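Local atomic coordinates of trehalose synthase regulatory protein (Candida albicans, PDB entry 5HUS), a protein that probably serves as a regulatory subunit of the trehalose-synthesising complex, its C-terminal domain having the HAD-like fold of trehalose-phosphatases. Residues A[247-261]-A[275-289]. Numbering follows the deposited sequence.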
ATOM      1  N   LEU A 247      -8.051  10.611  -0.827  1.00 20.37           N
ATOM      2  CA  LEU A 247      -8.861   9.414  -0.675  1.00 17.57           C
ATOM      3  C   LEU A 247      -7.960   8.186  -0.656  1.00 18.65           C
ATOM      4  O   LEU A 247      -7.015   8.094  -1.435  1.00 20.49           O
ATOM      5  CB  LEU A 247      -9.890   9.307  -1.809  1.00 18.23           C
ATOM      6  CG  LEU A 247     -10.924   8.171  -1.791  1.00 20.06           C
ATOM      7  CD1 LEU A 247     -12.187   8.622  -2.514  1.00 20.26           C
ATOM      8  CD2 LEU A 247     -10.408   6.881  -2.426  1.00 25.43           C
ATOM      9  N   TYR A 248      -8.251   7.250   0.238  1.00 21.09           N
ATOM     10  CA  TYR A 248      -7.541   5.973   0.255  1.00 17.57           C
ATOM     11  C   TYR A 248      -8.549   4.849   0.234  1.00 16.88           C
ATOM     12  O   TYR A 248      -9.517   4.875   0.994  1.00 19.94           O
ATOM     13  CB  TYR A 248      -6.638   5.855   1.492  1.00 15.97           C
ATOM     14  CG  TYR A 248      -5.959   4.510   1.633  1.00 17.51           C
ATOM     15  CD1 TYR A 248      -6.583   3.455   2.296  1.00 20.05           C
ATOM     16  CD2 TYR A 248      -4.703   4.284   1.080  1.00 18.93           C
ATOM     17  CE1 TYR A 248      -5.972   2.215   2.409  1.00 19.61           C
ATOM     18  CE2 TYR A 248      -4.085   3.050   1.189  1.00 20.73           C
ATOM     19  CZ  TYR A 248      -4.724   2.024   1.857  1.00 19.71           C
ATOM     20  OH  TYR A 248      -4.118   0.796   1.991  1.00 23.73           O
ATOM     21  N   SER A 249      -8.334   3.873  -0.649  1.00 16.85           N
ATOM     22  CA  SER A 249      -9.169   2.683  -0.684  1.00 21.69           C
ATOM     23  C   SER A 249      -8.301   1.451  -0.499  1.00 23.35           C
ATOM     24  O   SER A 249      -7.203   1.369  -1.051  1.00 22.85           O
ATOM     25  CB  SER A 249      -9.940   2.584  -1.999  1.00 24.95           C
ATOM     26  OG  SER A 249     -10.746   1.418  -2.008  1.00 30.96           O
ATOM     27  N   GLY A 250      -8.791   0.491   0.274  1.00 20.42           N
ATOM     28  CA  GLY A 250      -8.037  -0.726   0.486  1.00 18.62           C
ATOM     29  C   GLY A 250      -8.917  -1.900   0.838  1.00 23.43           C
ATOM     30  O   GLY A 250     -10.082  -1.965   0.437  1.00 24.28           O
ATOM     31  N   GLY A 251      -8.342  -2.835   1.581  1.00 23.62           N
ATOM     32  CA  GLY A 251      -9.077  -3.973   2.087  1.00 27.70           C
ATOM     33  C   GLY A 251      -9.073  -3.960   3.600  1.00 25.40           C
ATOM     34  O   GLY A 251      -8.924  -2.912   4.223  1.00 25.53           O
ATOM     35  N   LEU A 252      -9.240  -5.134   4.192  1.00 23.84           N
ATOM     36  CA  LEU A 252      -9.288  -5.252   5.640  1.00 23.49           C
ATOM     37  C   LEU A 252      -8.077  -6.015   6.135  1.00 30.19           C
ATOM     38  O   LEU A 252      -8.171  -7.191   6.498  1.00 42.46           O
ATOM     39  CB  LEU A 252     -10.571  -5.952   6.078  1.00 26.86           C
ATOM     40  CG  LEU A 252     -11.854  -5.233   5.673  1.00 27.71           C
ATOM     41  CD1 LEU A 252     -13.036  -6.181   5.724  1.00 34.93           C
ATOM     42  CD2 LEU A 252     -12.086  -4.029   6.571  1.00 28.46           C
ATOM     43  N   THR A 253      -6.927  -5.355   6.101  1.00 24.81           N
ATOM     44  CA  THR A 253      -5.703  -5.908   6.661  1.00 24.04           C
ATOM     45  C   THR A 253      -5.173  -4.923   7.691  1.00 27.17           C
ATOM     46  O   THR A 253      -5.627  -3.783   7.736  1.00 25.18           O
ATOM     47  CB  THR A 253      -4.628  -6.162   5.589  1.00 31.86           C
ATOM     48  OG1 THR A 253      -4.218  -4.915   5.013  1.00 32.67           O
ATOM     49  CG2 THR A 253      -5.162  -7.071   4.493  1.00 37.33           C
ATOM     50  N   SER A 254      -4.217  -5.359   8.506  1.00 28.38           N
ATOM     51  CA  SER A 254      -3.625  -4.492   9.523  1.00 27.77           C
ATOM     52  C   SER A 254      -2.942  -3.289   8.888  1.00 32.27           C
ATOM     53  O   SER A 254      -2.950  -2.183   9.437  1.00 29.50           O
ATOM     54  CB  SER A 254      -2.620  -5.270  10.377  1.00 30.83           C
ATOM     55  OG  SER A 254      -3.264  -6.306  11.092  1.00 40.82           O
ATOM     56  N   ILE A 255      -2.347  -3.515   7.723  1.00 29.58           N
ATOM     57  CA  ILE A 255      -1.644  -2.460   7.012  1.00 24.92           C
ATOM     58  C   ILE A 255      -2.633  -1.459   6.423  1.00 28.61           C
ATOM     59  O   ILE A 255      -2.403  -0.253   6.483  1.00 24.06           O
ATOM     60  CB  ILE A 255      -0.737  -3.043   5.914  1.00 36.31           C
ATOM     61  CG1 ILE A 255       0.493  -3.681   6.565  1.00 37.41           C
ATOM     62  CG2 ILE A 255      -0.321  -1.967   4.921  1.00 43.88           C
ATOM     63  CD1 ILE A 255       1.571  -4.093   5.593  1.00 51.77           C
ATOM     64  N   ASP A 256      -3.736  -1.956   5.867  1.00 21.20           N
ATOM     65  CA  ASP A 256      -4.809  -1.078   5.420  1.00 21.03           C
ATOM     66  C   ASP A 256      -5.294  -0.205   6.569  1.00 21.77           C
ATOM     67  O   ASP A 256      -5.530   0.992   6.398  1.00 21.73           O
ATOM     68  CB  ASP A 256      -5.981  -1.884   4.859  1.00 22.40           C
ATOM     69  CG  ASP A 256      -5.705  -2.424   3.474  1.00 25.70           C
ATOM     70  OD1 ASP A 256      -5.241  -1.643   2.622  1.00 22.62           O
ATOM     71  OD2 ASP A 256      -5.945  -3.628   3.246  1.00 25.98           O
ATOM     72  N   GLU A 257      -5.427  -0.812   7.743  1.00 22.88           N
ATOM     73  CA  GLU A 257      -5.964  -0.117   8.903  1.00 24.48           C
ATOM     74  C   GLU A 257      -5.084   1.054   9.305  1.00 22.57           C
ATOM     75  O   GLU A 257      -5.600   2.121   9.631  1.00 22.60           O
ATOM     76  CB  GLU A 257      -6.135  -1.077  10.080  1.00 24.81           C
ATOM     77  CG  GLU A 257      -7.320  -2.016   9.911  1.00 27.68           C
ATOM     78  CD  GLU A 257      -8.602  -1.276   9.583  1.00 31.91           C
ATOM     79  OE1 GLU A 257      -8.867  -0.234  10.223  1.00 27.20           O
ATOM     80  OE2 GLU A 257      -9.341  -1.733   8.682  1.00 32.16           O
ATOM     81  N   ALA A 258      -3.767   0.854   9.267  1.00 25.81           N
ATOM     82  CA  ALA A 258      -2.835   1.933   9.568  1.00 23.66           C
ATOM     83  C   ALA A 258      -2.996   3.056   8.552  1.00 25.18           C
ATOM     84  O   ALA A 258      -2.945   4.232   8.909  1.00 21.56           O
ATOM     85  CB  ALA A 258      -1.404   1.432   9.589  1.00 24.07           C
ATOM     86  N   ASN A 259      -3.189   2.692   7.288  1.00 20.59           N
ATOM     87  CA  ASN A 259      -3.417   3.693   6.251  1.00 20.17           C
ATOM     88  C   ASN A 259      -4.744   4.432   6.430  1.00 19.32           C
ATOM     89  O   ASN A 259      -4.805   5.644   6.225  1.00 20.28           O
ATOM     90  CB  ASN A 259      -3.349   3.047   4.863  1.00 19.19           C
ATOM     91  CG  ASN A 259      -1.953   2.552   4.521  1.00 23.01           C
ATOM     92  OD1 ASN A 259      -0.964   3.027   5.076  1.00 25.77           O
ATOM     93  ND2 ASN A 259      -1.866   1.591   3.603  1.00 20.20           N
ATOM     94  N   TYR A 260      -5.808   3.718   6.802  1.00 20.21           N
ATOM     95  CA  TYR A 260      -7.102   4.377   7.026  1.00 20.18           C
ATOM     96  C   TYR A 260      -6.980   5.405   8.142  1.00 22.91           C
ATOM     97  O   TYR A 260      -7.421   6.543   8.010  1.00 20.76           O
ATOM     98  CB  TYR A 260      -8.207   3.376   7.392  1.00 17.67           C
ATOM     99  CG  TYR A 260      -8.566   2.397   6.307  1.00 19.70           C
ATOM    100  CD1 TYR A 260      -8.714   2.803   4.988  1.00 22.73           C
ATOM    101  CD2 TYR A 260      -8.749   1.055   6.606  1.00 23.34           C
ATOM    102  CE1 TYR A 260      -9.047   1.889   3.995  1.00 20.84           C
ATOM    103  CE2 TYR A 260      -9.070   0.141   5.627  1.00 20.76           C
ATOM    104  CZ  TYR A 260      -9.215   0.558   4.328  1.00 21.69           C
ATOM    105  OH  TYR A 260      -9.530  -0.369   3.366  1.00 22.90           O
ATOM    106  N   GLU A 261      -6.389   4.985   9.250  1.00 26.17           N
ATOM    107  CA  GLU A 261      -6.232   5.878  10.392  1.00 26.97           C
ATOM    108  C   GLU A 261      -5.401   7.107  10.031  1.00 25.79           C
ATOM    109  O   GLU A 261      -5.719   8.223  10.452  1.00 26.01           O
ATOM    110  CB  GLU A 261      -5.607   5.121  11.563  1.00 26.02           C
ATOM    111  CG  GLU A 261      -6.523   4.057  12.149  1.00 27.69           C
ATOM    112  CD  GLU A 261      -5.849   3.236  13.233  1.00 45.51           C
ATOM    113  OE1 GLU A 261      -4.789   3.661  13.726  1.00 40.70           O
ATOM    114  OE2 GLU A 261      -6.380   2.161  13.588  1.00 46.54           O
ATOM    115  N   THR A 275     -11.983   7.531   3.454  1.00 21.16           N
ATOM    116  CA  THR A 275     -11.434   6.188   3.469  1.00 21.53           C
ATOM    117  C   THR A 275     -12.552   5.202   3.155  1.00 25.72           C
ATOM    118  O   THR A 275     -13.664   5.326   3.674  1.00 22.78           O
ATOM    119  CB  THR A 275     -10.795   5.850   4.822  1.00 23.83           C
ATOM    120  OG1 THR A 275     -11.716   6.161   5.875  1.00 24.60           O
ATOM    121  CG2 THR A 275      -9.520   6.659   5.026  1.00 24.05           C
ATOM    122  N   VAL A 276     -12.258   4.233   2.298  1.00 22.47           N
ATOM    123  CA  VAL A 276     -13.251   3.236   1.916  1.00 24.82           C
ATOM    124  C   VAL A 276     -12.594   1.867   1.804  1.00 25.27           C
ATOM    125  O   VAL A 276     -11.485   1.738   1.276  1.00 23.10           O
ATOM    126  CB  VAL A 276     -13.952   3.612   0.585  1.00 25.04           C
ATOM    127  CG1 VAL A 276     -12.929   3.921  -0.502  1.00 27.60           C
ATOM    128  CG2 VAL A 276     -14.892   2.506   0.140  1.00 25.17           C
ATOM    129  N   THR A 277     -13.257   0.848   2.335  1.00 19.06           N
ATOM    130  CA  THR A 277     -12.718  -0.497   2.275  1.00 17.92           C
ATOM    131  C   THR A 277     -13.595  -1.412   1.438  1.00 19.38           C
ATOM    132  O   THR A 277     -14.815  -1.253   1.400  1.00 23.09           O
ATOM    133  CB  THR A 277     -12.554  -1.119   3.678  1.00 22.91           C
ATOM    134  OG1 THR A 277     -11.946  -2.409   3.551  1.00 26.01           O
ATOM    135  CG2 THR A 277     -13.898  -1.272   4.384  1.00 22.67           C
ATOM    136  N   LEU A 278     -12.949  -2.347   0.754  1.00 20.04           N
ATOM    137  CA  LEU A 278     -13.639  -3.449   0.100  1.00 24.70           C
ATOM    138  C   LEU A 278     -14.139  -4.418   1.159  1.00 29.04           C
ATOM    139  O   LEU A 278     -13.384  -4.815   2.045  1.00 35.65           O
ATOM    140  CB  LEU A 278     -12.708  -4.156  -0.885  1.00 27.55           C
ATOM    141  CG  LEU A 278     -12.404  -3.377  -2.165  1.00 29.04           C
ATOM    142  CD1 LEU A 278     -11.161  -3.926  -2.850  1.00 41.62           C
ATOM    143  CD2 LEU A 278     -13.596  -3.449  -3.099  1.00 28.14           C
ATOM    144  N   ILE A 279     -15.417  -4.772   1.082  1.00 32.62           N
ATOM    145  CA  ILE A 279     -16.011  -5.710   2.026  1.00 31.97           C
ATOM    146  C   ILE A 279     -16.654  -6.864   1.272  1.00 56.54           C
ATOM    147  O   ILE A 279     -16.933  -6.757   0.076  1.00 60.12           O
ATOM    148  CB  ILE A 279     -17.063  -5.034   2.921  1.00 39.27           C
ATOM    149  CG1 ILE A 279     -18.233  -4.520   2.081  1.00 43.73           C
ATOM    150  CG2 ILE A 279     -16.440  -3.898   3.712  1.00 39.18           C
ATOM    151  CD1 ILE A 279     -19.264  -3.751   2.879  1.00 51.63           C
ATOM    152  N   SER A 280     -16.893  -7.967   1.969  1.00 59.45           N
ATOM    153  CA  SER A 280     -17.428  -9.155   1.322  1.00 65.66           C
ATOM    154  C   SER A 280     -18.315  -9.976   2.244  1.00 64.45           C
ATOM    155  O   SER A 280     -18.576  -9.599   3.387  1.00 66.17           O
ATOM    156  CB  SER A 280     -16.287 -10.036   0.808  1.00 67.02           C
ATOM    157  OG  SER A 280     -15.604 -10.657   1.885  1.00 69.51           O
ATOM    158  N   SER A 281     -18.785 -11.100   1.718  1.00 75.69           N
ATOM    159  CA  SER A 281     -19.407 -12.133   2.528  1.00 78.09           C
ATOM    160  C   SER A 281     -18.444 -13.318   2.617  1.00 83.34           C
ATOM    161  O   SER A 281     -18.247 -14.038   1.638  1.00 76.78           O
ATOM    162  CB  SER A 281     -20.750 -12.565   1.936  1.00 66.93           C
ATOM    163  OG  SER A 281     -21.673 -11.489   1.927  1.00 65.36           O
ATOM    164  N   SER A 282     -17.839 -13.507   3.788  1.00 71.52           N
ATOM    165  CA  SER A 282     -18.130 -12.671   4.946  1.00 74.26           C
ATOM    166  C   SER A 282     -16.887 -12.227   5.711  1.00 59.45           C
ATOM    167  O   SER A 282     -16.226 -13.032   6.372  1.00 57.65           O
ATOM    168  CB  SER A 282     -19.074 -13.404   5.904  1.00 75.66           C
ATOM    169  OG  SER A 282     -19.281 -12.653   7.089  1.00 63.33           O
ATOM    170  N   ASN A 283     -16.576 -10.939   5.606  1.00 59.98           N
ATOM    171  CA  ASN A 283     -15.666 -10.281   6.535  1.00 47.89           C
ATOM    172  C   ASN A 283     -16.405  -9.101   7.155  1.00 49.03           C
ATOM    173  O   ASN A 283     -15.802  -8.110   7.566  1.00 43.85           O
ATOM    174  CB  ASN A 283     -14.374  -9.835   5.841  1.00 53.98           C
ATOM    175  CG  ASN A 283     -14.626  -9.035   4.572  1.00 57.15           C
ATOM    176  OD1 ASN A 283     -15.618  -8.312   4.456  1.00 60.15           O
ATOM    177  ND2 ASN A 283     -13.714  -9.160   3.612  1.00 59.36           N
ATOM    178  N   GLU A 284     -17.729  -9.234   7.207  1.00 43.95           N
ATOM    179  CA  GLU A 284     -18.617  -8.183   7.688  1.00 42.99           C
ATOM    180  C   GLU A 284     -18.437  -7.866   9.169  1.00 39.76           C
ATOM    181  O   GLU A 284     -18.719  -6.752   9.605  1.00 37.89           O
ATOM    182  CB  GLU A 284     -20.075  -8.570   7.425  1.00 52.92           C
ATOM    183  CG  GLU A 284     -20.451  -8.629   5.952  1.00 50.08           C
ATOM    184  CD  GLU A 284     -21.882  -9.079   5.734  1.00 62.81           C
ATOM    185  OE1 GLU A 284     -22.201 -10.240   6.068  1.00 67.71           O
ATOM    186  OE2 GLU A 284     -22.690  -8.272   5.229  1.00 61.14           O
ATOM    187  N   GLU A 285     -17.970  -8.840   9.944  1.00 40.16           N
ATOM    188  CA  GLU A 285     -17.801  -8.628  11.378  1.00 38.76           C
ATOM    189  C   GLU A 285     -16.415  -8.090  11.739  1.00 33.37           C
ATOM    190  O   GLU A 285     -16.180  -7.699  12.883  1.00 36.95           O
ATOM    191  CB  GLU A 285     -18.074  -9.922  12.148  1.00 32.04           C
ATOM    192  CG  GLU A 285     -19.551 -10.200  12.376  1.00 34.37           C
ATOM    193  CD  GLU A 285     -20.243 -10.731  11.143  1.00 52.96           C
ATOM    194  OE1 GLU A 285     -19.616 -11.520  10.404  1.00 59.24           O
ATOM    195  OE2 GLU A 285     -21.412 -10.361  10.910  1.00 52.35           O
ATOM    196  N   THR A 286     -15.506  -8.052  10.769  1.00 33.80           N
ATOM    197  CA  THR A 286     -14.173  -7.511  11.023  1.00 31.76           C
ATOM    198  C   THR A 286     -14.232  -6.006  11.283  1.00 39.26           C
ATOM    199  O   THR A 286     -14.911  -5.269  10.571  1.00 39.25           O
ATOM    200  CB  THR A 286     -13.208  -7.775   9.849  1.00 43.80           C
ATOM    201  OG1 THR A 286     -13.484  -6.857   8.785  1.00 52.21           O
ATOM    202  CG2 THR A 286     -13.353  -9.199   9.342  1.00 33.46           C
ATOM    203  N   LYS A 287     -13.513  -5.554  12.306  1.00 33.13           N
ATOM    204  CA  LYS A 287     -13.495  -4.139  12.656  1.00 26.42           C
ATOM    205  C   LYS A 287     -12.588  -3.336  11.725  1.00 27.53           C
ATOM    206  O   LYS A 287     -11.553  -3.829  11.277  1.00 35.80           O
ATOM    207  CB  LYS A 287     -13.048  -3.962  14.110  1.00 33.84           C
ATOM    208  CG  LYS A 287     -14.035  -4.518  15.122  1.00 51.00           C
ATOM    209  CD  LYS A 287     -15.320  -3.703  15.130  1.00 55.82           C
ATOM    210  CE  LYS A 287     -16.391  -4.363  15.981  1.00 55.76           C
ATOM    211  NZ  LYS A 287     -16.788  -5.688  15.428  1.00 65.34           N
ATOM    212  N   THR A 288     -12.983  -2.098  11.436  1.00 28.50           N
ATOM    213  CA  THR A 288     -12.192  -1.233  10.565  1.00 30.81           C
ATOM    214  C   THR A 288     -12.344   0.243  10.910  1.00 33.76           C
ATOM    215  O   THR A 288     -13.352   0.660  11.488  1.00 31.58           O
ATOM    216  CB  THR A 288     -12.572  -1.421   9.088  1.00 30.17           C
ATOM    217  OG1 THR A 288     -11.734  -0.594   8.271  1.00 28.10           O
ATOM    218  CG2 THR A 288     -14.030  -1.036   8.860  1.00 29.53           C
ATOM    219  N   ALA A 289     -11.339   1.030  10.536  1.00 22.89           N
ATOM    220  CA  ALA A 289     -11.378   2.473  10.721  1.00 24.07           C
ATOM    221  C   ALA A 289     -11.824   3.178   9.443  1.00 25.18           C
ATOM    222  O   ALA A 289     -12.007   4.395   9.436  1.00 22.98           O
ATOM    223  CB  ALA A 289     -10.024   2.993  11.160  1.00 28.13           C
TER
HETATM  224  O   HOH W   1      -9.667  -4.516   9.065  1.00 34.44           O
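The parallel strands 247-250 and 275-278, joined through helix 254-265, form a beta-alpha-beta unit in the main sheet of the HAD-like, Rossmann-type core. Three backbone bonds zip the strands together: V276 N to Y248 O, G250 N to V276 O, and L278 N to G250 O, the last at 2.9 Å and nearly straight (172°). The helix runs back along the face that carries Y248, T275 and T277, the axis of its 254-261 part 9.2 Å from that of strand 275-278, and Y260 lies between them. With CG of Y260 anti to its carbonyl carbon (chi1 -65°), the ring lies against the strand, CD1 3.7 Å from T275 CB and OH 3.1 Å from T277 CB. Y260 OH donates to G251 O over 2.8 Å, tying the helix to the loop that follows strand 247-250. On the opposite face of the sheet, S249 CB packs against CG1 of V276.

Beyond the strand ends, L252 extends into the loop 279-289. One methyl of L252, CD1, approaches T286 OG1 and lies 3.5 Å from N283 CG, while CD2 spreads between T277 OG1 and T288 CB. T286 is itself tied back, its backbone N and hydroxyl both donating to N283 O in a type I turn.

The returning chain is held to the helix by E257, whose bent side chain brings both carboxylate oxygens to it. E257 OE1 accepts from A289 N on its syn side; E257 OE2 takes the T288 OG1 proton through its syn lone pair at 2.7 Å, and also accepts from a water that bridges to K287 O.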